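Local coordinates for RagB/SusD domain protein (Flavobacterium johnsoniae, PDB 5J90) that binds chitin as a SusD homolog and probably helps capture the polysaccharide or its fragments at the cell surface for a chitin utilization system, at residues M130-G135 and A211-K216; E156-M161 and R498-V503; M267-E272 and A385-P390; F287-S290 and E296-G299. All coordinates share one frame; numbering follows the deposited sequence.

Contact 1: M130-G135 and A211-K216; sequences MTDTFG and AMRIVK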
# COMPACT_ATOMS: atom_id res chain seq x y z
N MET A 130 7.71 1.09 -17.55
CA MET A 130 6.31 1.43 -17.76
C MET A 130 5.45 1.14 -16.53
O MET A 130 4.72 2.02 -16.06
CB MET A 130 5.77 0.68 -18.98
CG MET A 130 4.41 1.19 -19.46
SD MET A 130 4.48 2.79 -20.32
CE MET A 130 5.37 2.33 -21.82
N THR A 131 5.54 -0.07 -15.99
CA THR A 131 4.74 -0.36 -14.81
C THR A 131 5.21 0.41 -13.58
O THR A 131 4.40 0.82 -12.75
CB THR A 131 4.60 -1.87 -14.52
OG1 THR A 131 3.82 -2.06 -13.33
CG2 THR A 131 5.95 -2.52 -14.29
N ASP A 132 6.51 0.66 -13.48
CA ASP A 132 7.01 1.46 -12.37
C ASP A 132 6.51 2.89 -12.41
O ASP A 132 6.48 3.57 -11.39
CB ASP A 132 8.54 1.43 -12.33
CG ASP A 132 9.08 0.10 -11.87
OD1 ASP A 132 8.31 -0.77 -11.39
OD2 ASP A 132 10.31 -0.08 -11.98
N THR A 133 6.09 3.35 -13.59
CA THR A 133 5.57 4.70 -13.76
C THR A 133 4.06 4.78 -13.52
O THR A 133 3.59 5.68 -12.83
CB THR A 133 5.92 5.23 -15.17
OG1 THR A 133 7.35 5.31 -15.28
CG2 THR A 133 5.34 6.60 -15.41
N PHE A 134 3.30 3.82 -14.05
CA PHE A 134 1.84 3.89 -14.02
C PHE A 134 1.16 2.96 -13.02
O PHE A 134 0.02 3.22 -12.61
CB PHE A 134 1.27 3.61 -15.43
CG PHE A 134 1.62 4.67 -16.44
CD1 PHE A 134 0.90 5.86 -16.48
CD2 PHE A 134 2.68 4.50 -17.32
CE1 PHE A 134 1.23 6.85 -17.38
CE2 PHE A 134 3.02 5.49 -18.22
CZ PHE A 134 2.29 6.67 -18.25
N GLY A 135 1.83 1.88 -12.63
CA GLY A 135 1.21 0.83 -11.83
C GLY A 135 0.65 -0.26 -12.73
O GLY A 135 1.39 -0.91 -13.47
N ALA A 211 13.72 -7.67 -8.03
CA ALA A 211 13.56 -8.31 -6.73
C ALA A 211 13.65 -7.30 -5.59
O ALA A 211 12.79 -7.28 -4.70
CB ALA A 211 14.59 -9.42 -6.57
N MET A 212 14.65 -6.43 -5.61
CA MET A 212 14.79 -5.47 -4.53
C MET A 212 13.63 -4.48 -4.55
O MET A 212 13.18 -4.02 -3.49
CB MET A 212 16.14 -4.75 -4.59
CG MET A 212 16.59 -4.20 -3.23
SD MET A 212 16.93 -5.51 -2.01
CE MET A 212 18.36 -6.28 -2.77
N ARG A 213 13.13 -4.15 -5.74
CA ARG A 213 11.99 -3.25 -5.84
C ARG A 213 10.81 -3.69 -4.98
O ARG A 213 10.11 -2.85 -4.43
CB ARG A 213 11.51 -3.13 -7.30
CG ARG A 213 10.43 -2.06 -7.49
CD ARG A 213 11.04 -0.69 -7.78
NE ARG A 213 11.49 -0.62 -9.18
CZ ARG A 213 12.72 -0.33 -9.58
NH1 ARG A 213 13.00 -0.33 -10.88
NH2 ARG A 213 13.69 -0.03 -8.71
N ILE A 214 10.59 -5.00 -4.91
CA ILE A 214 9.39 -5.52 -4.26
C ILE A 214 9.62 -5.96 -2.81
O ILE A 214 8.76 -6.61 -2.22
CB ILE A 214 8.73 -6.65 -5.09
CG1 ILE A 214 9.60 -7.91 -5.13
CG2 ILE A 214 8.42 -6.14 -6.50
CD1 ILE A 214 8.88 -9.12 -5.71
N VAL A 215 10.75 -5.58 -2.23
CA VAL A 215 11.07 -6.09 -0.89
C VAL A 215 10.10 -5.64 0.22
O VAL A 215 9.94 -6.35 1.22
CB VAL A 215 12.54 -5.77 -0.51
CG1 VAL A 215 12.74 -4.30 -0.20
CG2 VAL A 215 12.98 -6.64 0.68
N LYS A 216 9.46 -4.48 0.06
CA LYS A 216 8.49 -4.03 1.07
C LYS A 216 7.13 -4.70 0.92
O LYS A 216 6.45 -4.95 1.91
CB LYS A 216 8.34 -2.50 1.09
CG LYS A 216 9.66 -1.76 1.30
CD LYS A 216 9.53 -0.38 1.95
CE LYS A 216 8.68 0.56 1.15
NZ LYS A 216 8.77 1.95 1.71

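Contact 2: E156-M161 and R498-V503; sequences EVYTQM and RVWWDV. With EDO (1,2-ethanediol), chain E.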
# COMPACT_ATOMS: atom_id res chain seq x y z
N GLU A 156 0.71 -8.81 -10.88
CA GLU A 156 0.71 -9.76 -11.99
C GLU A 156 1.84 -9.49 -12.98
O GLU A 156 2.48 -10.43 -13.46
CB GLU A 156 -0.63 -9.72 -12.73
CG GLU A 156 -1.77 -10.36 -11.94
CD GLU A 156 -3.15 -9.93 -12.43
OE1 GLU A 156 -3.28 -9.07 -13.34
OE2 GLU A 156 -4.14 -10.46 -11.88
N VAL A 157 2.06 -8.22 -13.30
CA VAL A 157 3.13 -7.87 -14.24
C VAL A 157 4.49 -8.31 -13.72
O VAL A 157 5.29 -8.91 -14.45
CB VAL A 157 3.12 -6.37 -14.61
CG1 VAL A 157 4.29 -6.05 -15.53
CG2 VAL A 157 1.80 -5.99 -15.28
N TYR A 158 4.76 -8.04 -12.44
CA TYR A 158 6.04 -8.45 -11.85
C TYR A 158 6.24 -9.97 -11.91
O TYR A 158 7.31 -10.44 -12.28
CB TYR A 158 6.21 -7.88 -10.43
CG TYR A 158 7.01 -6.59 -10.44
CD1 TYR A 158 6.45 -5.40 -10.89
CD2 TYR A 158 8.36 -6.57 -10.06
CE1 TYR A 158 7.19 -4.23 -10.94
CE2 TYR A 158 9.11 -5.40 -10.11
CZ TYR A 158 8.53 -4.24 -10.56
OH TYR A 158 9.30 -3.09 -10.61
N THR A 159 5.21 -10.74 -11.57
CA THR A 159 5.30 -12.19 -11.68
C THR A 159 5.62 -12.62 -13.11
O THR A 159 6.50 -13.46 -13.34
CB THR A 159 4.01 -12.85 -11.18
OG1 THR A 159 3.93 -12.67 -9.77
CG2 THR A 159 3.97 -14.34 -11.49
N GLN A 160 4.94 -12.02 -14.08
CA GLN A 160 5.21 -12.34 -15.48
C GLN A 160 6.64 -11.98 -15.91
O GLN A 160 7.28 -12.76 -16.63
CB GLN A 160 4.20 -11.66 -16.39
CG GLN A 160 2.78 -12.15 -16.25
CD GLN A 160 1.83 -11.34 -17.08
OE1 GLN A 160 1.75 -11.51 -18.30
NE2 GLN A 160 1.10 -10.41 -16.43
N MET A 161 7.13 -10.82 -15.49
CA MET A 161 8.48 -10.41 -15.84
C MET A 161 9.53 -11.37 -15.28
O MET A 161 10.48 -11.73 -15.98
CB MET A 161 8.75 -8.96 -15.41
CG MET A 161 7.91 -7.94 -16.19
SD MET A 161 8.35 -6.23 -15.86
CE MET A 161 8.12 -6.06 -14.09
N ARG A 498 -0.30 5.27 -4.41
CA ARG A 498 0.88 4.39 -4.46
C ARG A 498 0.66 3.14 -5.29
O ARG A 498 -0.37 2.45 -5.15
CB ARG A 498 1.30 4.00 -3.04
CG ARG A 498 1.96 5.13 -2.30
CD ARG A 498 2.00 4.89 -0.78
NE ARG A 498 2.73 5.98 -0.14
CZ ARG A 498 4.03 5.98 0.09
NH1 ARG A 498 4.77 4.92 -0.21
NH2 ARG A 498 4.60 7.05 0.65
N VAL A 499 1.60 2.85 -6.18
CA VAL A 499 1.59 1.58 -6.91
C VAL A 499 1.87 0.43 -5.94
O VAL A 499 2.34 0.64 -4.81
CB VAL A 499 2.59 1.54 -8.10
CG1 VAL A 499 2.33 2.70 -9.05
CG2 VAL A 499 4.04 1.54 -7.63
N TRP A 500 1.56 -0.79 -6.37
CA TRP A 500 1.67 -1.99 -5.53
C TRP A 500 2.99 -2.14 -4.77
O TRP A 500 2.96 -2.41 -3.56
CB TRP A 500 1.34 -3.21 -6.39
CG TRP A 500 1.70 -4.56 -5.85
CD1 TRP A 500 1.01 -5.32 -4.95
CD2 TRP A 500 2.84 -5.34 -6.24
NE1 TRP A 500 1.67 -6.52 -4.74
CE2 TRP A 500 2.79 -6.55 -5.52
CE3 TRP A 500 3.91 -5.13 -7.12
CZ2 TRP A 500 3.77 -7.55 -5.65
CZ3 TRP A 500 4.87 -6.11 -7.25
CH2 TRP A 500 4.80 -7.31 -6.53
N TRP A 501 4.14 -1.98 -5.42
CA TRP A 501 5.40 -2.17 -4.68
C TRP A 501 5.72 -1.01 -3.74
O TRP A 501 6.53 -1.16 -2.83
CB TRP A 501 6.60 -2.50 -5.58
CG TRP A 501 6.91 -1.51 -6.69
CD1 TRP A 501 6.72 -1.72 -8.02
CD2 TRP A 501 7.50 -0.20 -6.57
NE1 TRP A 501 7.13 -0.62 -8.75
CE2 TRP A 501 7.61 0.33 -7.88
CE3 TRP A 501 7.95 0.58 -5.49
CZ2 TRP A 501 8.14 1.60 -8.14
CZ3 TRP A 501 8.47 1.84 -5.75
CH2 TRP A 501 8.56 2.35 -7.07
N ASP A 502 5.08 0.14 -3.95
CA ASP A 502 5.38 1.37 -3.20
C ASP A 502 4.53 1.45 -1.94
O ASP A 502 3.92 2.48 -1.65
CB ASP A 502 5.15 2.59 -4.11
CG ASP A 502 5.68 3.88 -3.54
OD1 ASP A 502 6.58 3.83 -2.68
OD2 ASP A 502 5.21 4.96 -4.00
N VAL A 503 4.49 0.37 -1.19
CA VAL A 503 3.63 0.29 -0.02
C VAL A 503 4.11 1.24 1.08
O VAL A 503 5.31 1.46 1.26
CB VAL A 503 3.54 -1.17 0.49
CG1 VAL A 503 4.89 -1.69 0.85
CG2 VAL A 503 2.57 -1.31 1.66
C1 EDO E . 7.55 5.12 3.89
O1 EDO E . 7.66 6.44 4.45
C2 EDO E . 6.68 5.14 2.64
O2 EDO E . 7.13 6.11 1.68

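Contact 3: M267-E272 and A385-P390; sequences MSADME and AAYVDP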
# COMPACT_ATOMS: atom_id res chain seq x y z
N MET A 267 21.92 21.18 -14.07
CA MET A 267 22.24 20.55 -12.79
C MET A 267 21.17 20.90 -11.75
O MET A 267 20.66 22.02 -11.74
CB MET A 267 23.60 21.08 -12.32
CG MET A 267 24.11 20.47 -11.03
SD MET A 267 25.63 21.32 -10.54
CE MET A 267 26.28 20.17 -9.33
N SER A 268 20.83 19.95 -10.89
CA SER A 268 19.84 20.19 -9.84
C SER A 268 20.47 20.67 -8.53
O SER A 268 21.66 20.48 -8.29
CB SER A 268 19.09 18.90 -9.53
OG SER A 268 19.96 17.99 -8.90
N ALA A 269 19.64 21.26 -7.68
CA ALA A 269 20.08 21.64 -6.34
C ALA A 269 20.48 20.44 -5.49
O ALA A 269 21.42 20.52 -4.70
CB ALA A 269 19.00 22.45 -5.64
N ASP A 270 19.78 19.31 -5.63
CA ASP A 270 20.17 18.12 -4.87
C ASP A 270 21.56 17.62 -5.28
O ASP A 270 22.36 17.23 -4.42
CB ASP A 270 19.15 16.98 -5.04
CG ASP A 270 17.83 17.26 -4.34
OD1 ASP A 270 17.83 17.48 -3.11
OD2 ASP A 270 16.80 17.25 -5.04
N MET A 271 21.83 17.61 -6.58
CA MET A 271 23.14 17.21 -7.06
C MET A 271 24.22 18.16 -6.55
O MET A 271 25.30 17.71 -6.16
CB MET A 271 23.16 17.09 -8.58
CG MET A 271 22.73 15.72 -9.09
SD MET A 271 24.07 14.56 -8.83
CE MET A 271 23.25 13.01 -9.21
N GLU A 272 23.94 19.46 -6.54
CA GLU A 272 24.92 20.40 -6.01
C GLU A 272 25.19 20.11 -4.53
O GLU A 272 26.32 19.97 -4.11
CB GLU A 272 24.48 21.85 -6.18
CG GLU A 272 25.57 22.81 -5.71
CD GLU A 272 25.16 24.28 -5.68
OE1 GLU A 272 24.35 24.72 -6.52
OE2 GLU A 272 25.68 25.00 -4.80
N ALA A 385 26.05 19.65 1.42
CA ALA A 385 26.24 21.09 1.60
C ALA A 385 24.93 21.88 1.55
O ALA A 385 23.97 21.48 0.90
CB ALA A 385 27.19 21.63 0.54
N ALA A 386 24.90 23.02 2.23
CA ALA A 386 23.76 23.91 2.12
C ALA A 386 23.62 24.38 0.68
O ALA A 386 24.61 24.52 -0.04
CB ALA A 386 23.92 25.10 3.06
N TYR A 387 22.37 24.61 0.27
CA TYR A 387 22.08 25.07 -1.07
C TYR A 387 21.69 26.55 -1.10
O TYR A 387 20.81 26.98 -0.35
CB TYR A 387 20.98 24.23 -1.75
CG TYR A 387 20.63 24.85 -3.07
CD1 TYR A 387 21.49 24.73 -4.16
CD2 TYR A 387 19.48 25.62 -3.22
CE1 TYR A 387 21.22 25.34 -5.36
CE2 TYR A 387 19.20 26.24 -4.43
CZ TYR A 387 20.07 26.09 -5.50
OH TYR A 387 19.81 26.70 -6.70
N VAL A 388 22.33 27.30 -1.99
CA VAL A 388 22.04 28.72 -2.16
C VAL A 388 21.75 29.06 -3.62
O VAL A 388 22.50 28.69 -4.52
CB VAL A 388 23.23 29.60 -1.69
CG1 VAL A 388 22.99 31.07 -2.02
CG2 VAL A 388 23.47 29.41 -0.20
N ASP A 389 20.64 29.77 -3.83
CA ASP A 389 20.31 30.38 -5.11
C ASP A 389 20.62 31.87 -4.93
O ASP A 389 19.80 32.60 -4.39
CB ASP A 389 18.82 30.18 -5.42
CG ASP A 389 18.43 30.64 -6.81
OD1 ASP A 389 19.22 31.38 -7.44
OD2 ASP A 389 17.33 30.29 -7.27
N PRO A 390 21.82 32.30 -5.38
CA PRO A 390 22.37 33.61 -4.99
C PRO A 390 21.40 34.79 -5.13
O PRO A 390 21.26 35.57 -4.19
CB PRO A 390 23.57 33.77 -5.92
CG PRO A 390 24.00 32.36 -6.19
CD PRO A 390 22.71 31.58 -6.30
O HOH W 1 24.95 26.37 -2.64
O HOH W 2 26.01 23.29 -2.30

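Contact 4: F287-S290 and E296-G299; sequences FDTS and EYKG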
# COMPACT_ATOMS: atom_id res chain seq x y z
N PHE A 287 28.62 17.31 -14.88
CA PHE A 287 28.13 18.67 -15.10
C PHE A 287 29.21 19.58 -15.65
O PHE A 287 30.40 19.29 -15.51
CB PHE A 287 27.60 19.23 -13.78
CG PHE A 287 26.54 18.37 -13.15
CD1 PHE A 287 25.29 18.27 -13.73
CD2 PHE A 287 26.81 17.64 -12.01
CE1 PHE A 287 24.31 17.46 -13.18
CE2 PHE A 287 25.84 16.81 -11.44
CZ PHE A 287 24.59 16.73 -12.03
N ASP A 288 28.79 20.66 -16.30
CA ASP A 288 29.71 21.70 -16.75
C ASP A 288 29.71 22.84 -15.74
O ASP A 288 28.70 23.10 -15.09
CB ASP A 288 29.29 22.25 -18.12
CG ASP A 288 29.44 21.25 -19.24
OD1 ASP A 288 30.30 20.35 -19.16
OD2 ASP A 288 28.68 21.36 -20.23
N THR A 289 30.83 23.54 -15.62
CA THR A 289 30.83 24.73 -14.79
C THR A 289 29.88 25.79 -15.36
O THR A 289 29.65 25.85 -16.57
CB THR A 289 32.24 25.32 -14.60
OG1 THR A 289 32.83 25.58 -15.88
CG2 THR A 289 33.12 24.35 -13.84
N SER A 290 29.33 26.60 -14.46
CA SER A 290 28.29 27.57 -14.78
C SER A 290 28.80 28.74 -15.63
O SER A 290 29.92 29.21 -15.41
CB SER A 290 27.69 28.10 -13.48
OG SER A 290 26.82 29.19 -13.69
N GLU A 296 32.35 27.50 -11.33
CA GLU A 296 31.58 26.92 -10.24
C GLU A 296 30.52 25.95 -10.75
O GLU A 296 29.99 26.12 -11.85
CB GLU A 296 30.90 28.01 -9.40
CG GLU A 296 31.86 28.92 -8.65
CD GLU A 296 31.13 29.91 -7.74
OE1 GLU A 296 30.19 29.48 -7.03
OE2 GLU A 296 31.49 31.10 -7.74
N TYR A 297 30.23 24.94 -9.95
CA TYR A 297 29.10 24.03 -10.21
C TYR A 297 27.89 24.53 -9.45
O TYR A 297 27.87 24.51 -8.22
CB TYR A 297 29.46 22.60 -9.79
CG TYR A 297 30.61 22.06 -10.60
CD1 TYR A 297 30.41 21.59 -11.89
CD2 TYR A 297 31.91 22.07 -10.09
CE1 TYR A 297 31.47 21.11 -12.65
CE2 TYR A 297 32.97 21.59 -10.85
CZ TYR A 297 32.75 21.12 -12.12
OH TYR A 297 33.79 20.65 -12.89
N LYS A 298 26.87 24.98 -10.18
CA LYS A 298 25.68 25.54 -9.55
C LYS A 298 24.42 24.88 -10.08
O LYS A 298 24.21 24.80 -11.30
CB LYS A 298 25.59 27.06 -9.77
CG LYS A 298 26.61 27.87 -8.97
CD LYS A 298 26.46 27.65 -7.47
CE LYS A 298 25.08 28.03 -6.97
NZ LYS A 298 24.92 27.71 -5.52
N GLY A 299 23.58 24.40 -9.16
CA GLY A 299 22.37 23.70 -9.53
C GLY A 299 21.13 24.53 -9.31
O GLY A 299 21.16 25.54 -8.59
O HOH W 3 33.48 20.17 -15.59

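Contact 1: M130-G135 and A211-K216
The guanidinium of Arg213 turns one edge, the side carrying NE and NH1, to the carboxylate of Asp132, and the two planes stand 74° apart. The planes are crossed, and in place of a paired two-nitrogen, two-oxygen bridge both nitrogens grip one atom. OD2 of Asp132 takes NE of Arg213 at 3.1 Å and NH1 at 2.9 Å, both from the same face of the carboxylate. NE arrives from well above that plane, NH1 nearly in line with the C-O bond. Two roughly parallel N-H bonds converge on one oxygen, so both are bent, to 138° at NE and 141° at NH1.

The two side chains come from opposite directions. The Arg213 chain bends twice, at chi2 and chi3, which brings the side of the guanidinium round to the acid. With OD2 occupied in this way, OD1 of Asp132 is left to Tyr158 and Trp501, while NH1 of Arg213 also meets Glu434. The carboxylate is thus held through both oxygens in a buried setting, which would probably favour its charged form. It is a typical buried interhelical salt bridge, tying the C-terminal end of helix 113-134 to that of helix 196-213 in the helical scaffold of a SusD-like protein.

Contact 2: E156-M161 and R498-V503
Tyr158 projects from helix 154-177 against Trp500 and Trp501, and here the packing is dense. CZ3 of Trp500 approaches CG of Tyr158 to 3.9 Å, near the root of the tyrosine ring, while CD1 of Trp501 lies 3.9 Å from CE1 of Tyr158, closer to the hydroxyl end. Neither pair is a stack or a T: the planes are inclined by 50° for Trp500 and 66° for Trp501. Neighbours within each segment fill in the cluster. The CE methyl of Met161 sits 3.6 Å above the centre of the Tyr158 ring, and CG2 of Val499 lies 3.8 Å over the Trp501 indole. Trp501 has its CG wedged between its own N and carbonyl carbon (chi1 56°), whereas in Trp500 CG is anti to N; from adjacent positions the two indoles therefore reach different parts of one tyrosine. The polar ends of Tyr158 and Trp501 do not bond each other but share Asp132.

Farther from the helix the segment opens toward solvent; the second subunit touches both sides, with its Asn504 against Trp500. There the extended Arg498 gives NH1 to Asp502 O at 3.0 Å, and NH2 meets both a 1,2-ethanediol, probably from the crystallisation liquor, with NH2 to O2 at 2.9 Å, and Gly490 O of the second subunit. A type I turn from Val499 to Asp502, closed by Asp502 N to Val499 O at 2.9 Å, presents both indoles to the helix: an aromatic cluster fastening the C-terminal tail onto the SusD-like helical core.

Contact 3: M267-E272 and A385-P390
Ala269 and Glu272, one helical turn apart at the start of helix 269-277, receive Tyr387 from a long loop; the motif is a capped helix N-terminus with an aromatic ring laid on its first turn. The cap is Ser268, whose OG accepts from Met271 N at 3.0 Å.

The apolar part is a CH-pi contact. CB of Ala269 stands 3.6 Å from the centroid of the Tyr387 ring and only 9° off its normal, so the methyl is centred over one face. Tyr387 reaches this place with CG anti to its backbone N (chi1 174°).

A second contact lies at the rim of the same ring. OE1 of Glu272 comes within 3.4 Å of Tyr387 CE1, near the ring plane, where the polarised C-H bonds would probably welcome a negative oxygen. The carboxylate and phenol are also steered by a common third party, since Glu272 OE1 and Tyr387 OH both bond to the backbone of Gly299. The other oxygen, OE2, forms salt bridges with Lys298 and Lys276, which would probably offset the charge of this buried acid.

Water supplies the remaining links. Two molecules lie between OE2 of Glu272 and Ala386 O, within bonding distance of both, at 2.7 Å and 3.0 Å from OE2. The nearer one also accepts from Val388 N, two residues further along the same loop, at 2.9 Å.

Contact 4: F287-S290 and E296-G299
Glu296 meets the earlier segment through its carbonyl. Its O accepts from Ser290 N at 2.7 Å, nearly straight (168° at the hydrogen). The same oxygen draws a CH contact from Thr289 CA at 3.4 Å. The carboxylate, by contrast, heads away from residues 287-290.

Tyr297 follows and does most of the side-chain work. Its CB starts off away from the other segment, yet with CG beside the backbone N (chi1 -63°) the ring swings back alongside it. The CG2 methyl of Thr289 lies over one face, 4.0 Å from the ring centroid and 23° off the normal, displaced toward the hydroxyl half. Along the edge, CE1 of Tyr297 passes 3.6 Å from Phe287 O, and a water in the ring plane continues this edge, lying 2.8 Å from Tyr297 OH and donating to Phe287 O at 3.2 Å. Backbone and water thus border the tyrosine on one rim while a methyl presses on a face.

Lys298 brushes Ser290 with its CB and then carries its amine elsewhere, to Glu272 and Val388 O. Its backbone N shares Ser316 OG with Asp288 O, so that serine ties the two segments together from outside. Gly299 likewise turns its backbone to Glu272 and Tyr387. The whole is characteristic of an irregular loop closed on itself by one short backbone hydrogen bond and by a tyrosine packed across it, in the connection from helix 283-286 to strand 326-328 of this SusD-like fold.

In the fold
The four contacts fall into two pairs. Contacts 1 and 2 have centres 5 Å apart and merge at one carboxylate: Asp132 OD1 lies 2.6 Å from Tyr158 OH and 2.9 Å from Trp501 NE1, so the salt bridge and the aromatic cluster share a residue. Contacts 3 and 4, with centres 10 Å apart, meet at Gly299, whose O is 2.6 Å from Tyr387 OH and whose N is 2.8 Å from Glu272 OE1. Across the chain the pairs are distant; the centres of contacts 2 and 4 are about 38 Å apart, on opposite sides of the molecular centre. Contact 2 alone reaches the second subunit, beside the bound ethanediol.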